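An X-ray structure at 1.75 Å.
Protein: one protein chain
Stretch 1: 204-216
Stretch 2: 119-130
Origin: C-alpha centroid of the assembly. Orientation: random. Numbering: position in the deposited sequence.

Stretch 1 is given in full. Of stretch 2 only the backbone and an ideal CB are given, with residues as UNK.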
# COMPACT_ATOMS: atom_id res chain seq x y z
N SER B 204 3.80 4.32 10.97
CA SER B 204 4.14 4.91 9.71
C SER B 204 5.53 5.49 9.83
O SER B 204 6.02 5.70 10.96
CB SER B 204 3.04 5.88 9.33
OG SER B 204 2.97 6.97 10.25
N ALA B 205 6.18 5.80 8.68
CA ALA B 205 7.58 6.15 8.73
C ALA B 205 7.95 7.01 7.53
O ALA B 205 7.44 6.77 6.46
CB ALA B 205 8.43 4.91 8.74
N GLU B 206 8.91 7.91 7.76
CA GLU B 206 9.42 8.72 6.69
C GLU B 206 10.90 8.96 6.94
O GLU B 206 11.28 9.33 8.02
CB GLU B 206 8.70 10.06 6.70
CG GLU B 206 8.98 10.95 5.50
CD GLU B 206 8.20 10.63 4.23
OE1 GLU B 206 6.98 10.33 4.31
OE2 GLU B 206 8.83 10.60 3.15
N GLU B 207 11.74 8.69 5.95
CA GLU B 207 13.13 8.97 6.10
C GLU B 207 13.40 10.40 5.59
O GLU B 207 12.72 10.90 4.71
CB GLU B 207 14.00 7.98 5.32
CG GLU B 207 13.91 8.20 3.83
CD GLU B 207 14.71 7.26 2.95
OE1 GLU B 207 15.27 6.26 3.49
OE2 GLU B 207 14.70 7.47 1.73
N PHE B 208 14.40 11.03 6.18
CA PHE B 208 14.96 12.23 5.59
C PHE B 208 15.97 11.80 4.50
O PHE B 208 16.75 10.88 4.68
CB PHE B 208 15.61 13.14 6.64
CG PHE B 208 16.04 14.42 5.98
CD1 PHE B 208 15.14 15.46 5.81
CD2 PHE B 208 17.28 14.52 5.36
CE1 PHE B 208 15.51 16.61 5.12
CE2 PHE B 208 17.63 15.65 4.65
CZ PHE B 208 16.76 16.70 4.56
N SER B 209 15.87 12.41 3.33
CA SER B 209 16.80 12.16 2.23
C SER B 209 16.88 13.43 1.41
O SER B 209 15.91 14.18 1.35
CB SER B 209 16.43 11.01 1.33
OG SER B 209 15.26 11.28 0.57
N ALA B 210 18.05 13.67 0.82
CA ALA B 210 18.20 14.81 -0.11
C ALA B 210 17.15 14.69 -1.23
O ALA B 210 16.55 15.70 -1.66
CB ALA B 210 19.62 14.86 -0.66
N ALA B 211 16.83 13.48 -1.66
CA ALA B 211 15.86 13.34 -2.73
C ALA B 211 14.49 13.86 -2.30
O ALA B 211 13.85 14.74 -2.97
CB ALA B 211 15.82 11.92 -3.21
N HIS B 212 14.02 13.33 -1.17
CA HIS B 212 12.78 13.78 -0.53
C HIS B 212 12.76 15.30 -0.37
O HIS B 212 11.78 15.94 -0.74
CB HIS B 212 12.62 13.08 0.82
CG HIS B 212 11.34 13.41 1.48
ND1 HIS B 212 11.29 13.97 2.72
CD2 HIS B 212 10.07 13.31 1.03
CE1 HIS B 212 10.03 14.18 3.03
NE2 HIS B 212 9.27 13.79 2.02
N ALA B 213 13.83 15.85 0.22
CA ALA B 213 13.88 17.27 0.48
C ALA B 213 13.74 18.05 -0.83
O ALA B 213 12.95 18.97 -0.92
CB ALA B 213 15.14 17.66 1.20
N TRP B 214 14.49 17.65 -1.86
CA TRP B 214 14.42 18.34 -3.17
C TRP B 214 13.05 18.14 -3.82
O TRP B 214 12.48 19.08 -4.38
CB TRP B 214 15.58 17.86 -4.06
CG TRP B 214 16.85 18.56 -3.70
CD1 TRP B 214 17.94 18.05 -3.08
CD2 TRP B 214 17.12 19.95 -3.93
NE1 TRP B 214 18.87 19.03 -2.90
CE2 TRP B 214 18.41 20.20 -3.41
CE3 TRP B 214 16.40 21.01 -4.50
CZ2 TRP B 214 19.00 21.47 -3.47
CZ3 TRP B 214 16.99 22.26 -4.56
CH2 TRP B 214 18.25 22.48 -4.03
N PHE B 215 12.48 16.94 -3.72
CA PHE B 215 11.20 16.72 -4.36
C PHE B 215 10.12 17.54 -3.68
O PHE B 215 9.23 18.07 -4.36
CB PHE B 215 10.81 15.25 -4.37
CG PHE B 215 11.55 14.41 -5.38
CD1 PHE B 215 12.30 14.98 -6.39
CD2 PHE B 215 11.49 13.03 -5.32
CE1 PHE B 215 12.97 14.20 -7.32
CE2 PHE B 215 12.16 12.25 -6.25
CZ PHE B 215 12.87 12.84 -7.26
N GLU B 216 10.18 17.60 -2.36
CA GLU B 216 9.22 18.38 -1.58
C GLU B 216 9.31 19.85 -2.00
O GLU B 216 8.29 20.51 -2.13
CB GLU B 216 9.53 18.29 -0.08
CG GLU B 216 8.96 17.04 0.54
CD GLU B 216 7.45 16.92 0.39
OE1 GLU B 216 6.73 17.78 0.95
OE2 GLU B 216 7.02 16.00 -0.32
N UNK B 119 2.46 2.71 7.21
CA UNK B 119 2.17 3.78 6.23
C UNK B 119 3.45 4.50 5.79
O UNK B 119 4.41 4.76 6.55
CB UNK B 119 1.19 4.79 6.82
N UNK B 120 3.45 4.88 4.51
CA UNK B 120 4.58 5.54 3.88
C UNK B 120 4.01 6.63 2.98
O UNK B 120 2.81 6.70 2.82
CB UNK B 120 5.45 4.55 3.10
N UNK B 121 4.92 7.45 2.43
CA UNK B 121 4.61 8.41 1.36
C UNK B 121 4.95 7.75 0.03
O UNK B 121 4.10 7.42 -0.81
CB UNK B 121 5.38 9.72 1.54
N UNK B 122 6.24 7.45 -0.13
CA UNK B 122 6.67 6.83 -1.34
C UNK B 122 7.95 6.07 -1.09
O UNK B 122 8.80 5.95 -1.95
CB UNK B 122 6.85 7.87 -2.45
N UNK B 123 8.04 5.45 0.09
CA UNK B 123 9.20 4.62 0.40
C UNK B 123 10.50 5.41 0.50
O UNK B 123 10.56 6.59 0.89
CB UNK B 123 9.35 3.53 -0.66
N UNK B 124 11.62 4.73 0.19
CA UNK B 124 12.90 5.37 0.24
C UNK B 124 13.11 6.05 -1.11
O UNK B 124 13.45 5.40 -2.10
CB UNK B 124 14.01 4.37 0.56
N UNK B 125 12.84 7.34 -1.17
CA UNK B 125 13.17 8.05 -2.40
C UNK B 125 14.69 8.13 -2.56
O UNK B 125 15.15 8.28 -3.67
CB UNK B 125 12.55 9.45 -2.40
N UNK B 126 15.44 8.03 -1.47
CA UNK B 126 16.90 7.97 -1.58
C UNK B 126 17.31 6.73 -2.39
O UNK B 126 18.16 6.80 -3.29
CB UNK B 126 17.55 7.94 -0.19
N UNK B 127 16.69 5.58 -2.09
CA UNK B 127 17.04 4.35 -2.75
C UNK B 127 16.73 4.46 -4.26
O UNK B 127 17.60 4.14 -5.12
CB UNK B 127 16.29 3.18 -2.12
N UNK B 128 15.52 4.90 -4.58
CA UNK B 128 15.03 4.81 -5.91
C UNK B 128 15.77 5.84 -6.78
O UNK B 128 16.05 5.54 -7.94
CB UNK B 128 13.52 5.02 -5.94
N UNK B 129 16.06 7.00 -6.23
CA UNK B 129 16.73 8.07 -6.95
C UNK B 129 18.22 7.74 -7.12
O UNK B 129 18.80 8.06 -8.12
CB UNK B 129 16.55 9.40 -6.22
N UNK B 130 18.81 7.09 -6.13
CA UNK B 130 20.19 6.62 -6.28
C UNK B 130 20.25 5.57 -7.39
O UNK B 130 21.14 5.62 -8.23
CB UNK B 130 20.72 6.05 -4.96

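Position 119 runs parallel to stretch 1 at Ser204, the two CA atoms 4.2 Å apart. Its ideal CB lies 3.3 Å from Ser204 CB on the same face of the sheet, which is tight, so the smallest residues suit best. It is Gly119, which works through its backbone: Ala205 N donates to Gly119 O at 3.0 Å.

At 120 the CB points sideways, 4.5 Å from Ala205 O, and many side chains would fit. Ile120 leads its end away from stretch 1.

Position 121 points toward a carboxylate, its ideal CB only 3.3 Å from Glu206 OE1. A short donor is the natural answer, serine or threonine. Thr121 in the m rotamer sends OG1 to Glu206 OE1 in a very short hydrogen bond of 2.4 Å.

At position 122 stretch 1 is too far from the ideal CB to set a preference, and the end of Met122 leads away. At 123 the phi of 66° by itself favours glycine, and Gly123 is there. A water lies 2.7 Å from Gly123 O and accepts from Glu207 N at 3.0 Å.

Position 124 precedes a helix, and its ideal CB is 3.4 Å from Glu207 OE2. Serine or threonine could cap the helix and meet the carboxylate together, while an acid would cap but face like charge. Ser124 does both: OG accepts from the backbone N of position 127 at 2.9 Å and donates to Glu207 OE2 at 2.7 Å.

Position 125 points at the start of the other helix, its ideal CB 4.2 Å from Ala211 CB, with His212 and Phe215 beyond. A branched or long apolar chain suits it. Leu125 has more of its surface covered by stretch 1 than any other residue of this stretch: CD1 lies 4.0 Å from His212 CD2 and CD2 lies 4.2 Å from Phe215 CE2, each at a ring edge.

At 126 the CB goes sideways, near both Ser209 CB and Glu207 OE2; a neutral polar or basic chain would avoid setting like charges together. The residue is Glu126, and a water donates to both Glu126 OE1 (2.5 Å) and Glu207 OE1 (2.7 Å), bridging the like charges.

Position 129 points toward Ala211 CB, with Phe215 further on, so alanine, valine or threonine would fit. Thr129 rests CG2 3.8 Å from Phe215 CE2, while OG1, 3.3 Å from Ala211 CB, donates to Leu125 O at 2.7 Å.

Positions 127, 128 and 130 are lightly constrained by stretch 1, which would accept many side chains there; they are Asn127, Val128 and Asp130.

Stretch 2 119-130: GITMGSLENVTD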
# COMPACT_ATOMS: atom_id res chain seq x y z
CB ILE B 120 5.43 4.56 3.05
CG1 ILE B 120 4.60 3.91 1.94
CG2 ILE B 120 6.09 3.55 3.96
CD1 ILE B 120 5.40 3.09 0.91
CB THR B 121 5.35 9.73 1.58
OG1 THR B 121 5.03 10.31 2.84
CG2 THR B 121 5.03 10.74 0.50
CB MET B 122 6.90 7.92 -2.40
CG MET B 122 6.97 7.41 -3.81
SD MET B 122 5.70 6.24 -4.20
CE MET B 122 6.18 5.76 -5.86
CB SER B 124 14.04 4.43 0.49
OG SER B 124 15.26 5.17 0.44
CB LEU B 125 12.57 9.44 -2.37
CG LEU B 125 11.06 9.42 -2.49
CD1 LEU B 125 10.45 10.73 -1.97
CD2 LEU B 125 10.66 9.11 -3.91
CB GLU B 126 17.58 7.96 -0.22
CG GLU B 126 19.10 7.87 -0.33
CD GLU B 126 19.82 7.97 1.00
OE1 GLU B 126 19.19 7.69 2.03
OE2 GLU B 126 21.00 8.33 0.99
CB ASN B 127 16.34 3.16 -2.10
CG ASN B 127 16.66 1.86 -2.77
OD1 ASN B 127 16.21 1.64 -3.87
ND2 ASN B 127 17.40 0.99 -2.09
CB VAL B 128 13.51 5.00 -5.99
CG1 VAL B 128 13.10 6.40 -5.61
CG2 VAL B 128 12.99 4.65 -7.37
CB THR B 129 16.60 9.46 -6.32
OG1 THR B 129 17.14 9.55 -5.01
CG2 THR B 129 15.17 9.94 -6.35
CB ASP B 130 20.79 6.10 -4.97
CG ASP B 130 21.18 7.16 -3.97
OD1 ASP B 130 21.15 8.38 -4.29
OD2 ASP B 130 21.49 6.75 -2.83
O HOH W 1 7.55 7.17 3.74
O HOH W 2 8.60 8.59 0.92
O HOH W 3 10.44 7.79 3.36
O HOH W 4 13.32 9.56 0.98
O HOH W 5 17.74 5.72 2.58
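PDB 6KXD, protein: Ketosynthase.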